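Local coordinates for putative O-Methyltransferase (Corynebacterium glutamicum, PDB 3DR5), which probably transfers methyl groups from S-adenosyl-L-methionine to oxygen atoms of an acceptor, at the interface of chains A and B. Numbering follows the deposited sequence. Chains: chain A/B, Putative O-Methyltransferase.

The interface of chains A and B. Residues chain A 165, 170, 187, 191, 200; chain B 11-12, 15-16.
B:Tyr11 and A:Asp187 meet tip to tip: the phenol OH donates a hydrogen bond of 2.9 Å to the carboxylate OD2, with ring and carboxylate planes turned 50° apart. The two chains are copies related by a two-fold, so this patch of the dimer interface recurs with them exchanged; the dimer may or may not be the biological form. With CG anti to the backbone N (chi1 178°), the tyrosine reaches out from helix 4-13 of chain B toward helix 178-190 of chain A. The same OD2 takes a salt bridge from A:Arg191 NH1 at 2.7 Å, nearly in the guanidinium plane. Phenol and arginine approach this oxygen from opposite faces of the carboxylate, a double grip that should fix its rotation and, with both arginines near, probably stabilise its negative charge. OD1, the other oxygen, pairs more weakly with A:Arg200 NH1.

Apolar packing holds the tyrosine ring. A:Ile170 lies across one face, its CG1 3.7 Å from the ring centroid in a CH-pi contact. A:Arg200, from strand 196-201, runs antiparallel past B:Val12, CB to CG2 at 3.9 Å. Its chain bends at chi3 (-63°), and B:Val12 CG1 and A:Arg191 CD lie over opposite faces of the guanidinium, each near the rim. B:Thr15 OG1 packs over a face of the A:Arg191 guanidinium, also toward the rim, but the rotation of this threonine is doubtful because its CG2 clashes with A:Arg200.

Polar links gather just past the C-terminal end of helix 4-13. A:Arg200 NH2 makes a weak hydrogen bond to the B:Thr16 hydroxyl OG1, which itself donates to the B:Val12 carbonyl. Water 1 bridges the chains, 3.1 Å from A:Arg191 NE and 3.0 Å from the B:Thr15 carbonyl O.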
loop_
_atom_site.group_PDB
_atom_site.type_symbol
_atom_site.label_atom_id
_atom_site.label_comp_id
_atom_site.label_asym_id
_atom_site.label_seq_id
_atom_site.Cartn_x
_atom_site.Cartn_y
_atom_site.Cartn_z
ATOM N N LEU A 165 -2.932 -14.857 -5.376
ATOM C CA LEU A 165 -4.262 -15.311 -5.007
ATOM C C LEU A 165 -5.026 -15.939 -6.164
ATOM O O LEU A 165 -6.140 -16.434 -5.989
ATOM C CB LEU A 165 -5.059 -14.134 -4.444
ATOM C CG LEU A 165 -4.546 -13.479 -3.157
ATOM C CD1 LEU A 165 -5.188 -12.113 -2.965
ATOM C CD2 LEU A 165 -4.851 -14.381 -1.972
ATOM N N ILE A 170 -8.577 -19.852 -5.575
ATOM C CA ILE A 170 -8.413 -20.758 -4.444
ATOM C C ILE A 170 -9.673 -20.897 -3.585
ATOM O O ILE A 170 -10.632 -20.152 -3.759
ATOM C CB ILE A 170 -7.151 -20.385 -3.598
ATOM C CG1 ILE A 170 -7.181 -18.921 -3.188
ATOM C CG2 ILE A 170 -5.889 -20.665 -4.430
ATOM C CD1 ILE A 170 -5.900 -18.464 -2.519
ATOM N N ASP A 187 -0.797 -19.183 0.866
ATOM C CA ASP A 187 -1.684 -18.247 1.558
ATOM C C ASP A 187 -1.864 -18.694 3.015
ATOM O O ASP A 187 -1.638 -17.918 3.950
ATOM C CB ASP A 187 -3.037 -18.193 0.830
ATOM C CG ASP A 187 -3.972 -17.136 1.398
ATOM O OD1 ASP A 187 -3.707 -15.922 1.215
ATOM O OD2 ASP A 187 -4.975 -17.527 2.040
ATOM N N ARG A 191 -0.402 -16.702 6.248
ATOM C CA ARG A 191 -1.272 -16.229 7.319
ATOM C C ARG A 191 -0.963 -16.852 8.681
ATOM O O ARG A 191 -1.551 -16.475 9.692
ATOM C CB ARG A 191 -2.732 -16.482 6.949
ATOM C CG ARG A 191 -3.269 -15.553 5.857
ATOM C CD ARG A 191 -4.496 -16.146 5.186
ATOM N NE ARG A 191 -5.182 -17.058 6.092
ATOM C CZ ARG A 191 -5.713 -18.217 5.724
ATOM N NH1 ARG A 191 -5.642 -18.621 4.463
ATOM N NH2 ARG A 191 -6.316 -18.975 6.623
ATOM N N ARG A 200 -3.936 -8.449 1.733
ATOM C CA ARG A 200 -4.212 -9.091 0.462
ATOM C C ARG A 200 -5.162 -8.153 -0.271
ATOM O O ARG A 200 -6.287 -7.901 0.158
ATOM C CB ARG A 200 -4.777 -10.500 0.722
ATOM C CG ARG A 200 -3.661 -11.452 1.206
ATOM C CD ARG A 200 -4.216 -12.800 1.635
ATOM N NE ARG A 200 -5.113 -12.664 2.777
ATOM C CZ ARG A 200 -6.068 -13.532 3.075
ATOM N NH1 ARG A 200 -6.246 -14.605 2.311
ATOM N NH2 ARG A 200 -6.863 -13.305 4.111
ATOM N N TYR B 11 -12.980 -14.372 -0.730
ATOM C CA TYR B 11 -11.939 -15.278 -0.257
ATOM C C TYR B 11 -11.051 -14.606 0.793
ATOM O O TYR B 11 -10.689 -15.225 1.794
ATOM C CB TYR B 11 -11.043 -15.743 -1.393
ATOM C CG TYR B 11 -9.949 -16.648 -0.888
ATOM C CD1 TYR B 11 -10.238 -17.949 -0.485
ATOM C CD2 TYR B 11 -8.648 -16.172 -0.698
ATOM C CE1 TYR B 11 -9.264 -18.762 0.081
ATOM C CE2 TYR B 11 -7.664 -16.980 -0.133
ATOM C CZ TYR B 11 -7.985 -18.272 0.259
ATOM O OH TYR B 11 -7.025 -19.085 0.808
ATOM N N VAL B 12 -10.696 -13.344 0.569
ATOM C CA VAL B 12 -9.843 -12.634 1.517
ATOM C C VAL B 12 -10.583 -12.321 2.811
ATOM O O VAL B 12 -10.028 -12.468 3.898
ATOM C CB VAL B 12 -9.288 -11.323 0.908
ATOM C CG1 VAL B 12 -8.523 -10.525 1.967
ATOM C CG2 VAL B 12 -8.370 -11.649 -0.277
ATOM N N THR B 15 -11.346 -15.363 4.869
ATOM C CA THR B 15 -10.134 -16.059 5.260
ATOM C C THR B 15 -9.204 -15.286 6.192
ATOM O O THR B 15 -8.215 -15.832 6.687
ATOM C CB THR B 15 -9.397 -16.532 3.972
ATOM O OG1 THR B 15 -8.888 -17.855 4.159
ATOM C CG2 THR B 15 -8.288 -15.623 3.610
ATOM N N THR B 16 -9.516 -14.013 6.417
ATOM C CA THR B 16 -8.725 -13.193 7.326
ATOM C C THR B 16 -9.137 -13.539 8.767
ATOM O O THR B 16 -10.316 -13.434 9.135
ATOM C CB THR B 16 -8.964 -11.687 7.095
ATOM O OG1 THR B 16 -8.452 -11.311 5.813
ATOM C CG2 THR B 16 -8.273 -10.864 8.172
HETATM O O HOH W 1 -6.476 -16.700 8.919
#